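Local coordinates for minor fimbrium subunit Mfa5 (PDB 6TO1), which serves as an accessory subunit of the minor fimbriae, surface pili that mediate biofilm formation and adhesion to host cells and to other oral bacteria, at residues P85-V90 against N510-S515; P125-M130 against A221-V226; Q241-N246 against L312-T317; E412-V417 against T449-W454. All coordinates share one frame; numbering follows the deposited sequence. Where two conformers were deposited one is given.

How the contacts relate
The four contacts are strung along an elongated chain, contact 3 and contact 4 lying on opposite sides of its centre, about 70 Å apart between centres. Contact 1 joins segments more than 400 residues apart and encloses the other three, which follow one another as contact 2, contact 3 and contact 4. Contact 2 belongs to the von Willebrand factor type A domain, at strand 126-133, and contact 3 joins loops at the metal-bearing end of that domain. Contact 4 lies in a six-stranded antiparallel sheet that also contains strand 501-510, which leads into contact 1. Contacts 1 and 2 touch through Pro86 and Pro125, so the von Willebrand domain meets the neighbouring beta domain where the chain enters it.

Contact 1 (P85-V90 against N510-S515); sequences PPVVPV and NSNGES
Ser511 and Asn512, the central pair of a type I beta turn from Asn510 to Gly513, direct their side chains at the extended, proline-rich run Pro85-Val90. The turn lies between strands 501-510 and 517-520, while the run leads into strand 90-98 of another sheet, so two sheets are tied through their loops. Ser511 OG sits between its own backbone N and carbonyl carbon (chi1 63°), and there it takes the N-H of Val88 in a nearly straight bond, Val88 N to Ser511 OG 2.9 Å. The same hydroxyl donates to a water that in turn gives its protons to Pro86 O and Asn512 OD1. The Pro85 ring and the Asn512 side chain pass one another running in opposite senses. Asn512 ND2 bonds Pro85 O at 2.9 Å, with that acceptor close to the plane of the amide, and Asn512 OD1 comes to 3.6 Å from Pro85 CG. Val87 crosses Asn510 at about a right angle, both its methyls within van der Waals range of the Asn510 amide; its CG2 also lies 3.6 Å from Asn512 ND2. Three hydrogen bonds hold that Asn510 amide. Asn510 OD1 accepts from Asn512 N, closing an Asx turn, and from Glu514 N on the opposite face of its plane, while Asn510 ND2 meets Glu514 OE1 at 2.9 Å from above the carboxylate plane.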
loop_
_atom_site.group_PDB
_atom_site.type_symbol
_atom_site.label_atom_id
_atom_site.label_comp_id
_atom_site.label_asym_id
_atom_site.label_seq_id
_atom_site.Cartn_x
_atom_site.Cartn_y
_atom_site.Cartn_z
ATOM N N PRO A 85 -9.842 2.598 5.150
ATOM C CA PRO A 85 -9.498 2.778 3.744
ATOM C C PRO A 85 -9.412 1.433 3.044
ATOM O O PRO A 85 -9.320 0.394 3.710
ATOM C CB PRO A 85 -8.124 3.453 3.798
ATOM C CG PRO A 85 -7.548 3.010 5.065
ATOM C CD PRO A 85 -8.682 2.836 6.041
ATOM N N PRO A 86 -9.419 1.415 1.710
ATOM C CA PRO A 86 -9.132 0.164 0.994
ATOM C C PRO A 86 -7.785 -0.422 1.408
ATOM O O PRO A 86 -6.852 0.302 1.765
ATOM C CB PRO A 86 -9.111 0.585 -0.476
ATOM C CG PRO A 86 -9.941 1.889 -0.521
ATOM C CD PRO A 86 -9.572 2.558 0.791
ATOM N N VAL A 87 -7.689 -1.740 1.315
ATOM C CA VAL A 87 -6.440 -2.456 1.605
ATOM C C VAL A 87 -5.471 -2.324 0.436
ATOM O O VAL A 87 -5.864 -2.433 -0.740
ATOM C CB VAL A 87 -6.740 -3.937 1.895
ATOM C CG1 VAL A 87 -5.410 -4.753 1.946
ATOM C CG2 VAL A 87 -7.539 -4.092 3.182
ATOM N N VAL A 88 -4.189 -2.137 0.748
ATOM C CA VAL A 88 -3.161 -2.011 -0.297
ATOM C C VAL A 88 -2.952 -3.369 -0.962
ATOM O O VAL A 88 -2.732 -4.382 -0.250
ATOM C CB VAL A 88 -1.847 -1.494 0.294
ATOM C CG1 VAL A 88 -0.739 -1.555 -0.777
ATOM C CG2 VAL A 88 -1.992 -0.083 0.812
ATOM N N PRO A 89 -3.037 -3.453 -2.290
ATOM C CA PRO A 89 -2.868 -4.753 -2.952
ATOM C C PRO A 89 -1.453 -5.264 -2.800
ATOM O O PRO A 89 -0.491 -4.495 -2.831
ATOM C CB PRO A 89 -3.198 -4.466 -4.421
ATOM C CG PRO A 89 -4.170 -3.258 -4.331
ATOM C CD PRO A 89 -3.554 -2.432 -3.224
ATOM N N VAL A 90 -1.357 -6.576 -2.664
ATOM C CA VAL A 90 -0.098 -7.293 -2.534
ATOM C C VAL A 90 -0.110 -8.438 -3.535
ATOM O O VAL A 90 -1.119 -9.129 -3.679
ATOM C CB VAL A 90 0.090 -7.841 -1.096
ATOM C CG1 VAL A 90 1.366 -8.672 -0.987
ATOM C CG2 VAL A 90 0.100 -6.703 -0.091
ATOM N N ASN A 510 -1.810 -7.053 6.659
ATOM C CA ASN A 510 -2.044 -6.144 5.551
ATOM C C ASN A 510 -2.041 -4.695 6.048
ATOM O O ASN A 510 -1.775 -4.409 7.215
ATOM C CB ASN A 510 -3.322 -6.533 4.809
ATOM C CG ASN A 510 -4.595 -6.239 5.584
ATOM O OD1 ASN A 510 -4.593 -5.507 6.574
ATOM N ND2 ASN A 510 -5.700 -6.787 5.104
ATOM N N SER A 511 -2.297 -3.769 5.131
ATOM C CA SER A 511 -2.123 -2.346 5.403
ATOM C C SER A 511 -3.099 -1.810 6.435
ATOM O O SER A 511 -2.880 -0.696 6.938
ATOM C CB SER A 511 -2.271 -1.557 4.104
ATOM O OG SER A 511 -3.585 -1.691 3.563
ATOM N N ASN A 512 -4.149 -2.563 6.770
ATOM C CA ASN A 512 -5.059 -2.158 7.839
ATOM C C ASN A 512 -4.909 -3.004 9.092
ATOM O O ASN A 512 -5.775 -2.954 9.966
ATOM C CB ASN A 512 -6.509 -2.210 7.370
ATOM C CG ASN A 512 -6.837 -1.128 6.381
ATOM O OD1 ASN A 512 -6.163 -0.119 6.319
ATOM N ND2 ASN A 512 -7.850 -1.358 5.569
ATOM N N GLY A 513 -3.849 -3.800 9.194
ATOM C CA GLY A 513 -3.581 -4.534 10.404
ATOM C C GLY A 513 -4.265 -5.872 10.524
ATOM O O GLY A 513 -4.230 -6.475 11.604
ATOM N N GLU A 514 -4.812 -6.398 9.437
ATOM C CA GLU A 514 -5.424 -7.716 9.445
ATOM C C GLU A 514 -4.328 -8.755 9.229
ATOM O O GLU A 514 -3.677 -8.765 8.176
ATOM C CB GLU A 514 -6.500 -7.837 8.376
ATOM C CG GLU A 514 -7.573 -6.778 8.455
ATOM C CD GLU A 514 -8.586 -6.957 7.354
ATOM O OE1 GLU A 514 -8.325 -6.486 6.223
ATOM O OE2 GLU A 514 -9.634 -7.589 7.611
ATOM N N SER A 515 -4.124 -9.612 10.225
ATOM C CA SER A 515 -3.052 -10.606 10.209
ATOM C C SER A 515 -3.491 -11.904 9.518
ATOM O O SER A 515 -4.648 -12.084 9.130
ATOM C CB SER A 515 -2.572 -10.876 11.649
ATOM O OG SER A 515 -3.564 -11.583 12.393
HETATM O O HOH W 1 -5.127 0.367 3.874
HETATM O O HOH W 2 -2.038 -4.721 2.350
#

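Contact 2 (P125-M130 against A221-V226); sequences PVDVVM and ATSTAV
Asp127 and Ser223 meet through a short bond in which the serine hydroxyl gives its proton to the carboxylate, Ser223 OG to Asp127 OD2 2.7 Å. The hydroxyl arrives on the anti side of the oxygen, 17° out of the carboxylate plane. Ser223 OG is anti to its own backbone N (chi1 169°), and it serves as an acceptor too: it takes the N-H of Ala225, Ala225 N to Ser223 OG 3.1 Å, which makes an ST turn. Thr224 N is met by a water, and this water donates to Asp127 OD2 at 2.7 Å, so one oxygen collects both the hydroxyl and the water. Arg171, on the neighbouring strand 170-177, adds a salt bridge to the same atom. Nearer the start of the strand the bonding is looser, with Val226 N giving only a weak bond to Pro125 O at 3.1 Å. The methyl of Ala225 packs on the strand backbone, Ala225 CB 3.6 Å from both Pro125 O and Asp127 N. All this belongs to the von Willebrand type A fold, where the loop after helix 209-220 turns back to enter strand 227-234 beside strand 126-133; the magnesium ligands Ser135 and Ser137 follow the other end of the latter strand. With a guanidinium, a hydroxyl and a water all directed at it, the buried carboxylate of Asp127 would be expected to stay negatively charged.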
loop_
_atom_site.group_PDB
_atom_site.type_symbol
_atom_site.label_atom_id
_atom_site.label_comp_id
_atom_site.label_asym_id
_atom_site.label_seq_id
_atom_site.Cartn_x
_atom_site.Cartn_y
_atom_site.Cartn_z
ATOM N N PRO A 125 -10.560 7.449 -0.409
ATOM C CA PRO A 125 -11.647 8.296 -0.941
ATOM C C PRO A 125 -11.990 9.456 -0.013
ATOM O O PRO A 125 -12.049 9.317 1.214
ATOM C CB PRO A 125 -12.830 7.329 -1.094
ATOM C CG PRO A 125 -12.140 5.976 -1.329
ATOM C CD PRO A 125 -10.951 6.022 -0.383
ATOM N N VAL A 126 -12.191 10.614 -0.617
ATOM C CA VAL A 126 -12.429 11.839 0.137
ATOM C C VAL A 126 -13.470 12.642 -0.622
ATOM O O VAL A 126 -13.370 12.808 -1.844
ATOM C CB VAL A 126 -11.140 12.655 0.341
ATOM C CG1 VAL A 126 -10.367 12.805 -0.989
ATOM C CG2 VAL A 126 -11.433 14.025 0.962
ATOM N N ASP A 127 -14.493 13.094 0.089
ATOM C CA ASP A 127 -15.522 13.949 -0.472
ATOM C C ASP A 127 -15.435 15.307 0.210
ATOM O O ASP A 127 -15.207 15.385 1.421
ATOM C CB ASP A 127 -16.927 13.359 -0.278
ATOM C CG ASP A 127 -17.266 12.296 -1.308
ATOM O OD1 ASP A 127 -16.674 12.302 -2.409
ATOM O OD2 ASP A 127 -18.142 11.452 -1.004
ATOM N N VAL A 128 -15.614 16.364 -0.579
ATOM C CA VAL A 128 -15.468 17.751 -0.138
ATOM C C VAL A 128 -16.713 18.510 -0.547
ATOM O O VAL A 128 -17.167 18.382 -1.690
ATOM C CB VAL A 128 -14.229 18.421 -0.770
ATOM C CG1 VAL A 128 -14.105 19.869 -0.333
ATOM C CG2 VAL A 128 -12.981 17.609 -0.468
ATOM N N VAL A 129 -17.260 19.303 0.369
ATOM C CA VAL A 129 -18.310 20.251 0.030
ATOM C C VAL A 129 -17.765 21.645 0.267
ATOM O O VAL A 129 -17.425 22.003 1.402
ATOM C CB VAL A 129 -19.605 20.067 0.845
ATOM C CG1 VAL A 129 -20.657 21.062 0.293
ATOM C CG2 VAL A 129 -20.101 18.649 0.790
ATOM N N MET A 130 -17.684 22.434 -0.797
ATOM C CA MET A 130 -17.285 23.824 -0.699
ATOM C C MET A 130 -18.536 24.668 -0.517
ATOM O O MET A 130 -19.538 24.459 -1.211
ATOM C CB MET A 130 -16.535 24.258 -1.953
ATOM C CG MET A 130 -15.205 23.559 -2.146
ATOM S SD MET A 130 -14.440 24.055 -3.702
ATOM C CE MET A 130 -13.983 25.758 -3.378
ATOM N N ALA A 221 -24.433 13.869 3.664
ATOM C CA ALA A 221 -25.107 12.681 4.183
ATOM C C ALA A 221 -25.083 11.498 3.220
ATOM O O ALA A 221 -25.218 10.356 3.657
ATOM C CB ALA A 221 -26.554 13.008 4.525
ATOM N N THR A 222 -24.964 11.732 1.923
ATOM C CA THR A 222 -24.926 10.615 0.976
ATOM C C THR A 222 -23.514 10.074 0.738
ATOM O O THR A 222 -23.349 9.083 0.014
ATOM C CB THR A 222 -25.528 11.040 -0.364
ATOM O OG1 THR A 222 -24.612 11.932 -1.012
ATOM C CG2 THR A 222 -26.873 11.754 -0.139
ATOM N N SER A 223 -22.506 10.687 1.328
ATOM C CA SER A 223 -21.130 10.292 1.085
ATOM C C SER A 223 -20.799 8.990 1.791
ATOM O O SER A 223 -21.154 8.785 2.955
ATOM C CB SER A 223 -20.176 11.389 1.579
ATOM O OG SER A 223 -18.811 10.942 1.599
ATOM N N THR A 224 -20.088 8.109 1.083
ATOM C CA THR A 224 -19.485 6.938 1.702
ATOM C C THR A 224 -17.958 7.017 1.687
ATOM O O THR A 224 -17.288 5.991 1.812
ATOM C CB THR A 224 -19.960 5.660 1.003
ATOM O OG1 THR A 224 -19.635 5.736 -0.387
ATOM C CG2 THR A 224 -21.464 5.505 1.126
ATOM N N ALA A 225 -17.401 8.215 1.555
ATOM C CA ALA A 225 -15.957 8.410 1.596
ATOM C C ALA A 225 -15.394 8.154 2.996
ATOM O O ALA A 225 -16.093 8.183 4.006
ATOM C CB ALA A 225 -15.596 9.835 1.149
ATOM N N VAL A 226 -14.097 7.868 3.040
ATOM C CA VAL A 226 -13.403 7.769 4.316
ATOM C C VAL A 226 -13.226 9.151 4.928
ATOM O O VAL A 226 -13.476 9.361 6.119
ATOM C CB VAL A 226 -12.044 7.063 4.134
ATOM C CG1 VAL A 226 -11.252 7.134 5.406
ATOM C CG2 VAL A 226 -12.282 5.619 3.678
HETATM O O HOH W 3 -18.851 8.891 -1.383
#

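Contact 3 (Q241-N246 against L312-T317); sequences QYPVKN and LSARIT
Tyr242 lays its ring beside the backbone of Leu312-Ala314 and bonds it through the phenol hydroxyl. Its CB points away from that backbone, but CG stands anti to the carbonyl carbon (chi1 -69°), and the ring beyond it returns to the other segment. CD1 is the first ring atom to touch, 3.4 Å from Ala314 O, an approach oblique to the ring. Next, CE1 reaches the carbonyl of Leu312, whose oxygen lies at the ring edge and in its plane, 3.3 Å from Tyr242 CE1. CZ packs against the Leu312 methyl CD2. At the tip, Tyr242 OH donates to Leu312 O over 2.7 Å, and Leu312 CD2 also comes within 3.6 Å of Tyr242 OH. Beyond the ring's own contacts, Pro243 CD rests on Ala314 CB at 3.9 Å, and Ile316 CD1 packs on Tyr242 O at 3.4 Å. That carbonyl also receives Gln241 NE2, while the backbone bond from Ile316 N to Gln241 O is weak. His208, next in sequence to the magnesium ligand Thr207, meets the Tyr242 ring and hydrogen-bonds Ala314 O. The two loops thus pack together beside the metal-bearing end of the von Willebrand type A domain, Arg315 NE forming a salt bridge with Glu240. The phenol satisfies a main-chain carbonyl while the backbone-to-backbone bond is weak, so the link between the loops rests on side-chain chemistry as well as apolar packing.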
loop_
_atom_site.group_PDB
_atom_site.type_symbol
_atom_site.label_atom_id
_atom_site.label_comp_id
_atom_site.label_asym_id
_atom_site.label_seq_id
_atom_site.Cartn_x
_atom_site.Cartn_y
_atom_site.Cartn_z
ATOM N N GLN A 241 -30.342 33.232 10.197
ATOM C CA GLN A 241 -30.334 31.881 10.741
ATOM C C GLN A 241 -31.733 31.280 10.680
ATOM O O GLN A 241 -32.719 31.947 10.350
ATOM C CB GLN A 241 -29.798 31.873 12.179
ATOM C CG GLN A 241 -30.781 32.400 13.202
ATOM C CD GLN A 241 -30.343 32.104 14.628
ATOM O OE1 GLN A 241 -29.480 32.765 15.172
ATOM N NE2 GLN A 241 -30.933 31.089 15.223
ATOM N N TYR A 242 -31.807 29.985 11.036
ATOM C CA TYR A 242 -33.085 29.305 11.062
ATOM C C TYR A 242 -33.810 29.543 12.386
ATOM O O TYR A 242 -33.177 29.730 13.436
ATOM C CB TYR A 242 -32.910 27.791 10.867
ATOM C CG TYR A 242 -32.464 27.414 9.476
ATOM C CD1 TYR A 242 -33.148 27.901 8.360
ATOM C CD2 TYR A 242 -31.361 26.589 9.275
ATOM C CE1 TYR A 242 -32.752 27.577 7.094
ATOM C CE2 TYR A 242 -30.946 26.253 7.998
ATOM C CZ TYR A 242 -31.645 26.766 6.911
ATOM O OH TYR A 242 -31.254 26.449 5.643
ATOM N N PRO A 243 -35.137 29.440 12.362
ATOM C CA PRO A 243 -35.913 29.594 13.593
ATOM C C PRO A 243 -35.594 28.521 14.616
ATOM O O PRO A 243 -35.248 27.385 14.282
ATOM C CB PRO A 243 -37.369 29.461 13.123
ATOM C CG PRO A 243 -37.341 29.709 11.655
ATOM C CD PRO A 243 -35.995 29.244 11.177
ATOM N N VAL A 244 -35.756 28.894 15.871
ATOM C CA VAL A 244 -35.584 28.001 17.006
ATOM C C VAL A 244 -36.970 27.554 17.475
ATOM O O VAL A 244 -37.824 28.387 17.790
ATOM C CB VAL A 244 -34.825 28.701 18.140
ATOM C CG1 VAL A 244 -34.806 27.831 19.394
ATOM C CG2 VAL A 244 -33.396 29.078 17.727
ATOM N N LYS A 245 -37.166 26.247 17.577
ATOM C CA LYS A 245 -38.441 25.676 17.989
ATOM C C LYS A 245 -38.639 25.811 19.483
ATOM O O LYS A 245 -37.690 25.662 20.268
ATOM C CB LYS A 245 -38.508 24.194 17.618
ATOM C CG LYS A 245 -38.382 23.916 16.158
ATOM C CD LYS A 245 -38.569 22.402 15.944
ATOM C CE LYS A 245 -38.939 22.068 14.522
ATOM N NZ LYS A 245 -39.215 20.597 14.360
ATOM N N ASN A 246 -39.881 26.128 19.863
ATOM C CA ASN A 246 -40.276 26.288 21.261
ATOM C C ASN A 246 -39.250 27.103 22.028
ATOM O O ASN A 246 -38.742 26.696 23.074
ATOM C CB ASN A 246 -40.488 24.934 21.926
ATOM C CG ASN A 246 -41.539 24.114 21.230
ATOM O OD1 ASN A 246 -41.289 22.983 20.812
ATOM N ND2 ASN A 246 -42.721 24.689 21.084
ATOM N N LEU A 312 -35.705 25.393 4.102
ATOM C CA LEU A 312 -34.284 25.756 4.126
ATOM C C LEU A 312 -34.014 27.213 3.734
ATOM O O LEU A 312 -32.858 27.653 3.828
ATOM C CB LEU A 312 -33.495 24.822 3.224
ATOM C CG LEU A 312 -33.391 23.385 3.730
ATOM C CD1 LEU A 312 -32.566 22.610 2.692
ATOM C CD2 LEU A 312 -32.794 23.280 5.116
ATOM N N SER A 313 -35.033 27.969 3.336
ATOM C CA SER A 313 -34.923 29.412 3.149
ATOM C C SER A 313 -35.562 30.207 4.286
ATOM O O SER A 313 -35.715 31.430 4.170
ATOM C CB SER A 313 -35.556 29.821 1.819
ATOM O OG SER A 313 -34.920 29.157 0.753
ATOM N N ALA A 314 -35.946 29.546 5.374
ATOM C CA ALA A 314 -36.570 30.248 6.482
ATOM C C ALA A 314 -35.556 31.145 7.191
ATOM O O ALA A 314 -34.347 30.890 7.198
ATOM C CB ALA A 314 -37.177 29.264 7.482
ATOM N N ARG A 315 -36.081 32.196 7.809
ATOM C CA ARG A 315 -35.279 33.210 8.465
ATOM C C ARG A 315 -35.906 33.565 9.803
ATOM O O ARG A 315 -37.100 33.350 10.014
ATOM C CB ARG A 315 -35.228 34.517 7.662
ATOM C CG ARG A 315 -34.845 34.427 6.258
ATOM C CD ARG A 315 -35.298 35.713 5.572
ATOM N NE ARG A 315 -34.540 36.856 6.053
ATOM C CZ ARG A 315 -34.918 38.124 5.941
ATOM N NH1 ARG A 315 -36.069 38.439 5.348
ATOM N NH2 ARG A 315 -34.139 39.074 6.428
ATOM N N ILE A 316 -35.104 34.162 10.692
ATOM C CA ILE A 316 -35.612 34.874 11.862
ATOM C C ILE A 316 -35.466 36.361 11.600
ATOM O O ILE A 316 -34.366 36.824 11.284
ATOM C CB ILE A 316 -34.842 34.525 13.146
ATOM C CG1 ILE A 316 -34.903 33.040 13.421
ATOM C CG2 ILE A 316 -35.393 35.345 14.322
ATOM C CD1 ILE A 316 -34.249 32.666 14.767
ATOM N N THR A 317 -36.560 37.114 11.757
ATOM C CA THR A 317 -36.522 38.542 11.518
ATOM C C THR A 317 -37.158 39.258 12.701
ATOM O O THR A 317 -37.847 38.664 13.538
ATOM C CB THR A 317 -37.223 38.950 10.210
ATOM O OG1 THR A 317 -38.562 38.457 10.215
ATOM C CG2 THR A 317 -36.468 38.372 9.039
HETATM O O HOH W 4 -32.553 35.231 10.026
#

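Contact 4 (E412-V417 against T449-W454); sequences EVTDFV and TKKLTW
Val413 to Val417 run antiparallel to Lys450 to Trp454; the axes of strands 412-417 and 451-454 come within 4.6 Å, with 164° between their directions. Val413 and Trp454 exchange both backbone bonds, as do Asp415 and Leu452, and Val417 N adds a further bond to Lys450 O at 2.9 Å. Thr414 with Thr453 and Phe416 with Lys451 form the non-hydrogen-bonded pairs between them. The extended Lys451 chain passes the Phe416 ring with CG over one face, offset toward the rim, a CH-pi contact with Lys451 CG 3.8 Å from the ring centroid. Lys451 CE meets Thr414 CG2 at 3.7 Å. These strands are inner members of a six-stranded antiparallel sheet, flanked by 442-446 and 501-510, and Lys450 and Lys451 stand opposite the single residue Asp446, a G1 beta bulge. On the other face Val413 and Trp454 are neighbours with a common heading, Val413 CG2 3.7 Å from Trp454 CE3, and turn toward strands 110-119 and 463-473 of the second sheet, in the manner of a beta sandwich. Asp415 OD2 is hydrogen-bonded to the hydroxyl of Tyr469 from that sheet and comes to 3.8 Å from Leu452 CD1. The Lys450 chain turns at chi3 (69°), which sets CE; its NZ hydrogen-bonds the carbonyls of Phe421 and Ala418.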
loop_
_atom_site.group_PDB
_atom_site.type_symbol
_atom_site.label_atom_id
_atom_site.label_comp_id
_atom_site.label_asym_id
_atom_site.label_seq_id
_atom_site.Cartn_x
_atom_site.Cartn_y
_atom_site.Cartn_z
ATOM N N GLU A 412 6.073 -12.880 6.716
ATOM C CA GLU A 412 6.949 -14.031 6.850
ATOM C C GLU A 412 6.761 -14.914 5.627
ATOM O O GLU A 412 5.642 -15.342 5.328
ATOM C CB GLU A 412 6.668 -14.820 8.118
ATOM C CG GLU A 412 7.675 -15.965 8.255
ATOM C CD GLU A 412 7.552 -16.679 9.566
ATOM O OE1 GLU A 412 8.048 -16.132 10.570
ATOM O OE2 GLU A 412 6.955 -17.773 9.579
ATOM N N VAL A 413 7.850 -15.128 4.902
ATOM C CA VAL A 413 7.890 -16.046 3.777
ATOM C C VAL A 413 8.600 -17.309 4.232
ATOM O O VAL A 413 9.731 -17.242 4.716
ATOM C CB VAL A 413 8.619 -15.423 2.587
ATOM C CG1 VAL A 413 8.815 -16.464 1.467
ATOM C CG2 VAL A 413 7.860 -14.201 2.064
ATOM N N THR A 414 7.940 -18.447 4.074
ATOM C CA THR A 414 8.542 -19.756 4.285
ATOM C C THR A 414 8.753 -20.372 2.906
ATOM O O THR A 414 7.835 -20.376 2.074
ATOM C CB THR A 414 7.659 -20.646 5.155
ATOM O OG1 THR A 414 6.366 -20.743 4.541
ATOM C CG2 THR A 414 7.544 -20.069 6.562
ATOM N N ASP A 415 9.948 -20.935 2.682
ATOM C CA ASP A 415 10.362 -21.423 1.371
ATOM C C ASP A 415 11.152 -22.704 1.608
ATOM O O ASP A 415 12.248 -22.653 2.163
ATOM C CB ASP A 415 11.199 -20.358 0.670
ATOM C CG ASP A 415 11.799 -20.821 -0.646
ATOM O OD1 ASP A 415 11.314 -21.780 -1.265
ATOM O OD2 ASP A 415 12.765 -20.161 -1.076
ATOM N N PHE A 416 10.551 -23.835 1.260
ATOM C CA PHE A 416 11.153 -25.156 1.426
ATOM C C PHE A 416 11.811 -25.511 0.101
ATOM O O PHE A 416 11.125 -25.711 -0.906
ATOM C CB PHE A 416 10.102 -26.193 1.809
ATOM C CG PHE A 416 9.573 -26.059 3.225
ATOM C CD1 PHE A 416 10.216 -26.663 4.288
ATOM C CD2 PHE A 416 8.416 -25.333 3.473
ATOM C CE1 PHE A 416 9.715 -26.549 5.577
ATOM C CE2 PHE A 416 7.923 -25.212 4.752
ATOM C CZ PHE A 416 8.557 -25.832 5.796
ATOM N N VAL A 417 13.138 -25.593 0.096
ATOM C CA VAL A 417 13.852 -25.976 -1.116
ATOM C C VAL A 417 13.627 -27.450 -1.414
ATOM O O VAL A 417 13.585 -28.292 -0.510
ATOM C CB VAL A 417 15.351 -25.640 -0.981
ATOM C CG1 VAL A 417 16.089 -26.045 -2.218
ATOM C CG2 VAL A 417 15.508 -24.142 -0.715
ATOM N N THR A 449 15.651 -29.145 7.425
ATOM C CA THR A 449 14.438 -29.115 6.626
ATOM C C THR A 449 14.620 -28.354 5.321
ATOM O O THR A 449 13.676 -28.288 4.523
ATOM C CB THR A 449 13.289 -28.487 7.426
ATOM O OG1 THR A 449 13.654 -27.170 7.857
ATOM C CG2 THR A 449 12.967 -29.326 8.644
ATOM N N LYS A 450 15.795 -27.765 5.104
ATOM C CA LYS A 450 16.092 -26.957 3.925
ATOM C C LYS A 450 15.053 -25.854 3.768
ATOM O O LYS A 450 14.550 -25.586 2.682
ATOM C CB LYS A 450 16.170 -27.823 2.674
ATOM C CG LYS A 450 17.315 -28.835 2.731
ATOM C CD LYS A 450 17.184 -29.870 1.612
ATOM C CE LYS A 450 17.432 -29.234 0.253
ATOM N NZ LYS A 450 17.315 -30.225 -0.837
ATOM N N LYS A 451 14.756 -25.198 4.881
ATOM C CA LYS A 451 13.676 -24.224 4.951
ATOM C C LYS A 451 14.271 -22.839 5.136
ATOM O O LYS A 451 15.003 -22.596 6.097
ATOM C CB LYS A 451 12.718 -24.555 6.093
ATOM C CG LYS A 451 11.522 -23.596 6.199
ATOM C CD LYS A 451 10.790 -23.809 7.508
ATOM C CE LYS A 451 9.543 -22.951 7.606
ATOM N NZ LYS A 451 8.917 -23.152 8.941
ATOM N N LEU A 452 13.951 -21.931 4.222
ATOM C CA LEU A 452 14.291 -20.525 4.383
ATOM C C LEU A 452 13.076 -19.835 4.997
ATOM O O LEU A 452 11.944 -20.065 4.556
ATOM C CB LEU A 452 14.659 -19.879 3.048
ATOM C CG LEU A 452 15.971 -20.351 2.419
ATOM C CD1 LEU A 452 15.963 -20.020 0.924
ATOM C CD2 LEU A 452 17.156 -19.728 3.115
ATOM N N THR A 453 13.302 -19.060 6.056
ATOM C CA THR A 453 12.262 -18.236 6.650
ATOM C C THR A 453 12.711 -16.789 6.571
ATOM O O THR A 453 13.720 -16.399 7.176
ATOM C CB THR A 453 11.965 -18.654 8.088
ATOM O OG1 THR A 453 11.608 -20.044 8.109
ATOM C CG2 THR A 453 10.789 -17.852 8.651
ATOM N N TRP A 454 11.968 -16.004 5.812
ATOM C CA TRP A 454 12.288 -14.618 5.524
ATOM C C TRP A 454 11.308 -13.741 6.299
ATOM O O TRP A 454 10.106 -13.785 6.048
ATOM C CB TRP A 454 12.176 -14.357 4.026
ATOM C CG TRP A 454 12.332 -12.929 3.597
ATOM C CD1 TRP A 454 12.942 -11.906 4.276
ATOM C CD2 TRP A 454 11.884 -12.380 2.359
ATOM N NE1 TRP A 454 12.893 -10.753 3.525
ATOM C CE2 TRP A 454 12.236 -11.015 2.352
ATOM C CE3 TRP A 454 11.198 -12.913 1.260
ATOM C CZ2 TRP A 454 11.939 -10.176 1.278
ATOM C CZ3 TRP A 454 10.920 -12.093 0.187
ATOM C CH2 TRP A 454 11.281 -10.728 0.208
HETATM O O HOH W 5 12.680 -28.588 2.091
HETATM O O HOH W 6 14.434 -31.145 0.191
#